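PDB 3MSE: calcium-dependent protein kinase, putative from Plasmodium falciparum, which probably phosphorylates serine and threonine residues of target proteins under calcium control, the part described here being its C-terminal EF-hand domain. Local coordinates for the calcium ion site and the interface of chains A and B. Residues are numbered along the deposited sequence; one frame, centred on the assembly and turned at random. Chains: chain A/B, Calcium-dependent protein kinase, putative.

Contact 1 is an EF-hand calcium site within one chain, whereas contacts 2 and 3 belong to the two-fold interface between the copies. Contact 1 lies about 31 Å from contact 2 and 29 Å from contact 3, measured between the centres of their C-alpha atoms, so the calcium in contact 1 touches neither patch. Contacts 2 and 3 are about 15 Å apart on the same scale and share helix 18-48 and helix 92-99. The crossed long helices and the docked N-terminal helix thus bury adjoining surface, in a pairing that may or may not be the biological dimer.

Contact 1: the calcium ion site. Residues chain A 118-126, 129. With CA (calcium ion), chain C.
This is an EF-hand loop, running from A:Asp118 to A:Asp129 with its last ligand in helix 127-133, and it holds calcium in at least sevenfold coordination. A:Asp118 opens the loop with CG anti to the backbone N (chi1 176°) and binds the ion through carboxylate OD2, 2.3 Å from CA. A:Asp122 has CG in the crowded position between its backbone N and carbonyl carbon (chi1 45°), which together with its second torsion brings the carboxylate to the metal, where both oxygens bind, OD2 at 2.6 Å from CA and OD1 at 2.7 Å. The backbone carbonyl O of A:Tyr124 adds a ligand at 2.4 Å from CA. A:Asp129, in the final position, reaches the ion with OD2, 2.5 Å from CA, while its OD1 instead holds water 1. Waters 1 and 2 complete the observed shell; A:Asp120 N meets water 1 and A:Ser126 OG meets water 2. Backbone amides fix the carboxylates from above their planes: A:Gly123 N donates to A:Asp118 OD1 at 2.8 Å, and A:Tyr124 N to A:Asp122 OD2. A nearly straight bond (172° at H) runs from A:Ser126 N to A:Asp129 OD2. The clustered acids would be partly neutralised by the ion.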
# COMPACT_ATOMS: atom_id res chain seq x y z
N ASP A 118 -9.38 4.26 -17.68
CA ASP A 118 -10.69 4.15 -18.29
C ASP A 118 -11.46 5.46 -18.02
O ASP A 118 -12.26 5.54 -17.09
CB ASP A 118 -11.40 2.95 -17.66
CG ASP A 118 -12.83 2.77 -18.14
OD1 ASP A 118 -13.59 2.13 -17.39
OD2 ASP A 118 -13.17 3.26 -19.25
N LYS A 119 -11.18 6.49 -18.83
CA LYS A 119 -11.70 7.84 -18.57
C LYS A 119 -13.23 7.85 -18.43
O LYS A 119 -13.77 8.49 -17.53
CB LYS A 119 -11.30 8.82 -19.69
CG LYS A 119 -9.85 9.28 -19.69
CD LYS A 119 -9.49 9.98 -21.03
CE LYS A 119 -9.67 11.53 -21.00
NZ LYS A 119 -9.15 12.29 -22.24
N ASP A 120 -13.90 7.10 -19.31
CA ASP A 120 -15.36 7.11 -19.40
C ASP A 120 -16.05 6.01 -18.58
O ASP A 120 -17.26 5.79 -18.73
CB ASP A 120 -15.79 7.05 -20.87
CG ASP A 120 -15.35 8.28 -21.65
OD1 ASP A 120 -15.56 9.42 -21.16
OD2 ASP A 120 -14.78 8.11 -22.76
N GLU A 121 -15.28 5.34 -17.72
CA GLU A 121 -15.80 4.39 -16.73
C GLU A 121 -16.72 3.33 -17.34
O GLU A 121 -17.69 2.90 -16.71
CB GLU A 121 -16.51 5.12 -15.60
CG GLU A 121 -15.66 6.19 -14.93
CD GLU A 121 -16.44 7.00 -13.92
OE1 GLU A 121 -17.58 6.62 -13.59
OE2 GLU A 121 -15.91 8.04 -13.45
N ASP A 122 -16.39 2.90 -18.55
CA ASP A 122 -17.17 1.88 -19.25
C ASP A 122 -16.65 0.45 -18.99
O ASP A 122 -17.22 -0.51 -19.49
CB ASP A 122 -17.18 2.17 -20.75
CG ASP A 122 -15.80 2.53 -21.28
OD1 ASP A 122 -15.55 3.74 -21.53
OD2 ASP A 122 -14.95 1.62 -21.41
N GLY A 123 -15.57 0.33 -18.21
CA GLY A 123 -14.97 -0.97 -17.88
C GLY A 123 -13.98 -1.55 -18.89
O GLY A 123 -13.52 -2.69 -18.74
N TYR A 124 -13.65 -0.78 -19.92
CA TYR A 124 -12.68 -1.22 -20.93
C TYR A 124 -11.64 -0.14 -21.21
O TYR A 124 -11.99 1.04 -21.32
CB TYR A 124 -13.39 -1.63 -22.22
CG TYR A 124 -14.12 -2.96 -22.11
CD1 TYR A 124 -13.50 -4.15 -22.48
CD2 TYR A 124 -15.44 -3.02 -21.63
CE1 TYR A 124 -14.17 -5.38 -22.37
CE2 TYR A 124 -16.11 -4.24 -21.52
CZ TYR A 124 -15.47 -5.41 -21.89
OH TYR A 124 -16.13 -6.62 -21.79
N ILE A 125 -10.38 -0.54 -21.35
CA ILE A 125 -9.33 0.38 -21.80
C ILE A 125 -9.23 0.35 -23.32
O ILE A 125 -8.76 -0.63 -23.90
CB ILE A 125 -7.95 0.12 -21.13
CG1 ILE A 125 -7.97 0.57 -19.66
CG2 ILE A 125 -6.83 0.86 -21.88
CD1 ILE A 125 -6.69 0.25 -18.88
N SER A 126 -9.69 1.42 -23.96
CA SER A 126 -9.65 1.55 -25.42
C SER A 126 -8.34 2.15 -25.88
O SER A 126 -7.52 2.61 -25.08
CB SER A 126 -10.82 2.41 -25.92
OG SER A 126 -10.81 3.71 -25.34
N ASP A 129 -8.22 5.69 -24.77
CA ASP A 129 -7.84 5.84 -23.37
C ASP A 129 -6.31 5.89 -23.18
O ASP A 129 -5.80 6.61 -22.30
CB ASP A 129 -8.43 4.71 -22.53
CG ASP A 129 -9.93 4.86 -22.33
OD1 ASP A 129 -10.43 6.01 -22.25
OD2 ASP A 129 -10.60 3.83 -22.23
CA CA C . -12.93 3.23 -21.55
O HOH W 1 -13.12 5.52 -21.38
O HOH W 2 -13.04 3.24 -23.54

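Contact 2: the interface of chains A and B. Residues chain A 31, 35, 38-39, 42, 92; chain B 31, 35, 38-39, 42, 92.
Helix 18-48 of each chain crosses its twin in a two-fold helix-helix packing, within the EF-hand domain; the pairing may be a crystal dimer. A:Asn35 and B:Asn35 hide the most surface, and van der Waals contact with Ile38 surrounds them. A:Ile38 points CG2 tip to tip at the amide of B:Asn35, 3.5 Å from its CG, while its other branch, bearing CD1, lies 3.8 Å from B:Asn35 CB and 3.9 Å from B:Leu31 CD2. The branches part because CG1 is anti to the carbonyl carbon of A:Ile38 (chi1 -63°) and CG2 anti to its backbone N. Polar groups meet at the axis without pairing. A:Asn35 and B:Asn35, each with CG anti to the backbone N (chi1 170°), cross at about a right angle with nearly coplanar amides; their ND2 atoms come within 2.8 Å, but the N-H groups point elsewhere. A:Tyr92 OH donates to A:Asn42 OD1 at 2.5 Å in the carbonyl plane, which would hold that amide; its ND2 faces B:Lys39 NZ, 3.5 Å away, two donors and not a hydrogen bond. A:Lys39 and B:Lys39, both bent at chi3 and chi4, bring their NZ atoms to 4.4 Å, which may lower the pKa of one or both amines.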
# COMPACT_ATOMS: atom_id res chain seq x y z
N LEU A 31 1.10 5.02 -3.94
CA LEU A 31 1.99 4.62 -2.84
C LEU A 31 2.49 5.84 -2.08
O LEU A 31 2.64 5.81 -0.85
CB LEU A 31 3.22 3.84 -3.35
CG LEU A 31 3.22 2.31 -3.37
CD1 LEU A 31 4.61 1.82 -3.67
CD2 LEU A 31 2.78 1.73 -2.04
N ASN A 35 1.78 6.56 1.74
CA ASN A 35 2.97 6.84 2.54
C ASN A 35 2.92 8.19 3.26
O ASN A 35 3.54 8.36 4.31
CB ASN A 35 4.22 6.75 1.65
CG ASN A 35 5.48 7.25 2.34
OD1 ASN A 35 5.98 8.34 2.04
ND2 ASN A 35 6.00 6.47 3.27
N ILE A 38 0.75 7.53 6.30
CA ILE A 38 1.57 6.81 7.27
C ILE A 38 2.60 7.72 7.94
O ILE A 38 2.87 7.58 9.14
CB ILE A 38 2.26 5.58 6.65
CG1 ILE A 38 1.21 4.58 6.18
CG2 ILE A 38 3.22 4.93 7.65
CD1 ILE A 38 1.79 3.42 5.41
N LYS A 39 3.17 8.66 7.18
CA LYS A 39 4.12 9.61 7.73
C LYS A 39 3.46 10.47 8.83
O LYS A 39 4.06 10.67 9.90
CB LYS A 39 4.68 10.50 6.62
CG LYS A 39 5.97 11.24 6.98
CD LYS A 39 6.63 11.90 5.75
CE LYS A 39 7.05 10.86 4.68
NZ LYS A 39 8.18 9.97 5.11
N ASN A 42 3.09 8.45 11.76
CA ASN A 42 4.45 8.29 12.30
C ASN A 42 4.84 9.46 13.19
O ASN A 42 5.43 9.28 14.25
CB ASN A 42 5.49 8.17 11.17
CG ASN A 42 5.55 6.78 10.55
OD1 ASN A 42 4.91 5.84 11.02
ND2 ASN A 42 6.33 6.65 9.47
N TYR A 92 3.49 0.46 17.74
CA TYR A 92 3.37 1.25 16.53
C TYR A 92 2.34 0.68 15.55
O TYR A 92 1.48 1.41 15.01
CB TYR A 92 4.72 1.37 15.82
CG TYR A 92 4.57 1.94 14.45
CD1 TYR A 92 4.36 3.31 14.27
CD2 TYR A 92 4.59 1.11 13.33
CE1 TYR A 92 4.20 3.84 13.00
CE2 TYR A 92 4.43 1.64 12.05
CZ TYR A 92 4.23 2.99 11.89
OH TYR A 92 4.07 3.52 10.63
N LEU B 31 1.34 -2.71 5.72
CA LEU B 31 1.54 -1.28 5.42
C LEU B 31 2.86 -0.79 5.98
O LEU B 31 3.55 0.04 5.37
CB LEU B 31 0.41 -0.41 6.00
CG LEU B 31 -0.79 -0.02 5.14
CD1 LEU B 31 -1.60 1.02 5.87
CD2 LEU B 31 -0.37 0.55 3.80
N ASN B 35 5.85 0.64 3.82
CA ASN B 35 6.34 1.95 4.25
C ASN B 35 7.83 1.96 4.59
O ASN B 35 8.49 2.99 4.47
CB ASN B 35 5.51 2.44 5.45
CG ASN B 35 6.10 3.68 6.11
OD1 ASN B 35 6.69 3.61 7.20
ND2 ASN B 35 5.96 4.81 5.46
N ILE B 38 9.53 2.17 1.20
CA ILE B 38 9.41 3.55 0.75
C ILE B 38 10.34 4.50 1.51
O ILE B 38 10.91 5.43 0.92
CB ILE B 38 7.96 4.06 0.81
CG1 ILE B 38 7.07 3.24 -0.13
CG2 ILE B 38 7.88 5.55 0.46
CD1 ILE B 38 5.61 3.56 -0.00
N LYS B 39 10.51 4.26 2.80
CA LYS B 39 11.42 5.06 3.62
C LYS B 39 12.87 4.95 3.09
O LYS B 39 13.56 5.96 2.96
CB LYS B 39 11.35 4.63 5.08
CG LYS B 39 11.91 5.64 6.08
CD LYS B 39 11.57 5.28 7.54
CE LYS B 39 10.05 5.28 7.80
NZ LYS B 39 9.41 6.64 7.73
N ASN B 42 13.12 6.86 0.08
CA ASN B 42 13.09 8.26 0.50
C ASN B 42 14.46 8.76 0.91
O ASN B 42 14.86 9.87 0.56
CB ASN B 42 12.14 8.46 1.69
CG ASN B 42 10.66 8.52 1.29
OD1 ASN B 42 10.33 8.54 0.10
ND2 ASN B 42 9.78 8.55 2.29
N TYR B 92 10.43 12.68 -7.57
CA TYR B 92 10.34 11.69 -6.52
C TYR B 92 9.49 10.48 -6.92
O TYR B 92 9.88 9.31 -6.71
CB TYR B 92 9.77 12.31 -5.25
CG TYR B 92 9.42 11.26 -4.24
CD1 TYR B 92 10.41 10.64 -3.48
CD2 TYR B 92 8.09 10.86 -4.07
CE1 TYR B 92 10.09 9.64 -2.57
CE2 TYR B 92 7.76 9.86 -3.15
CZ TYR B 92 8.75 9.27 -2.41
OH TYR B 92 8.43 8.29 -1.51

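Contact 3: the interface of chains A and B. Residues chain A 6, 9-10; chain B 40, 98-101.
A:Asn9 has CG anti to its own carbonyl carbon, beside the backbone N (chi1 -70°), which drops the amide from helix 4-13 onto the end of helix 92-99 of chain B. B:Cys99 adopts the same kind of first torsion (chi1 -68°), sending SG away from its carbonyl and toward A:Val6 and A:Met10. The site is a helix-end packing patch of the two-fold interface, which may or may not be the biological dimer. The amide ND2 of A:Asn9 donates to B:Cys99 O at 2.6 Å; the bond is bent, and the donor sits above the carbonyl plane, 40° out of it, rather than on a lone pair. The other arm of the amide, OD1, rests alongside the aliphatic stem of B:Arg101, 3.6 Å from its CB. That arginine chain is extended from CG to NE and crosses A:Asn9 at about a right angle, the guanidinium lying beyond. On the other flank the thiol packs against chain A: the methyl CE of A:Met10, at the tip of an extended chain, comes to 3.5 Å from B:Cys99 SG, and CG1 of A:Val6 to 3.7 Å from that sulfur. The second methyl of A:Val6, CG2, meets B:Tyr40 at CE2, 3.7 Å away, the side chains crossing obliquely. The N-terminal helix 4-13 of chain A lies against the C-terminal end of helix 92-99 and the following loop of chain B, with helix 18-48 supplying B:Tyr40 beside them.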
# COMPACT_ATOMS: atom_id res chain seq x y z
N VAL A 6 17.25 -2.67 -4.85
CA VAL A 6 16.88 -1.42 -5.53
C VAL A 6 17.57 -1.34 -6.90
O VAL A 6 16.95 -0.97 -7.91
CB VAL A 6 17.17 -0.16 -4.66
CG1 VAL A 6 17.02 1.12 -5.48
CG2 VAL A 6 16.22 -0.13 -3.45
N ASN A 9 15.89 -3.76 -9.14
CA ASN A 9 14.57 -3.21 -9.51
C ASN A 9 14.75 -2.24 -10.69
O ASN A 9 14.07 -2.36 -11.67
CB ASN A 9 13.90 -2.48 -8.33
CG ASN A 9 13.43 -3.42 -7.22
OD1 ASN A 9 13.16 -4.60 -7.46
ND2 ASN A 9 13.30 -2.89 -5.99
N MET A 10 15.71 -1.34 -10.59
CA MET A 10 16.00 -0.41 -11.70
C MET A 10 16.33 -1.14 -13.00
O MET A 10 15.86 -0.76 -14.08
CB MET A 10 17.15 0.52 -11.34
CG MET A 10 16.89 1.45 -10.19
SD MET A 10 18.38 2.37 -9.86
CE MET A 10 17.96 3.42 -8.47
N TYR B 40 13.31 3.73 2.77
CA TYR B 40 14.64 3.53 2.19
C TYR B 40 14.77 4.33 0.89
O TYR B 40 15.72 5.10 0.73
CB TYR B 40 14.97 2.04 1.96
CG TYR B 40 16.36 1.85 1.38
CD1 TYR B 40 17.50 1.91 2.20
CD2 TYR B 40 16.55 1.66 0.01
CE1 TYR B 40 18.79 1.76 1.66
CE2 TYR B 40 17.82 1.51 -0.53
CZ TYR B 40 18.93 1.56 0.29
OH TYR B 40 20.18 1.41 -0.25
N GLY B 98 10.70 3.34 -10.33
CA GLY B 98 11.75 2.46 -10.85
C GLY B 98 12.49 1.70 -9.77
O GLY B 98 13.16 0.71 -10.08
N CYS B 99 12.36 2.14 -8.51
CA CYS B 99 13.09 1.56 -7.38
C CYS B 99 12.28 0.53 -6.61
O CYS B 99 12.85 -0.31 -5.91
CB CYS B 99 13.54 2.62 -6.38
SG CYS B 99 14.81 3.72 -6.96
N TYR B 100 10.95 0.60 -6.73
CA TYR B 100 10.07 -0.22 -5.90
C TYR B 100 9.83 -1.58 -6.52
O TYR B 100 9.60 -1.68 -7.72
CB TYR B 100 8.73 0.50 -5.66
CG TYR B 100 7.82 -0.19 -4.66
CD1 TYR B 100 8.01 -0.03 -3.29
CD2 TYR B 100 6.77 -0.99 -5.10
CE1 TYR B 100 7.15 -0.68 -2.36
CE2 TYR B 100 5.92 -1.63 -4.20
CZ TYR B 100 6.12 -1.48 -2.84
OH TYR B 100 5.27 -2.12 -1.97
N ARG B 101 9.88 -2.64 -5.71
CA ARG B 101 9.59 -3.98 -6.22
C ARG B 101 8.09 -4.21 -6.27
O ARG B 101 7.45 -4.39 -5.25
CB ARG B 101 10.27 -5.07 -5.39
CG ARG B 101 10.23 -6.45 -6.05
CD ARG B 101 11.25 -7.39 -5.42
NE ARG B 101 11.24 -8.72 -6.03
CZ ARG B 101 10.63 -9.79 -5.50
NH1 ARG B 101 10.68 -10.96 -6.13
NH2 ARG B 101 9.97 -9.69 -4.36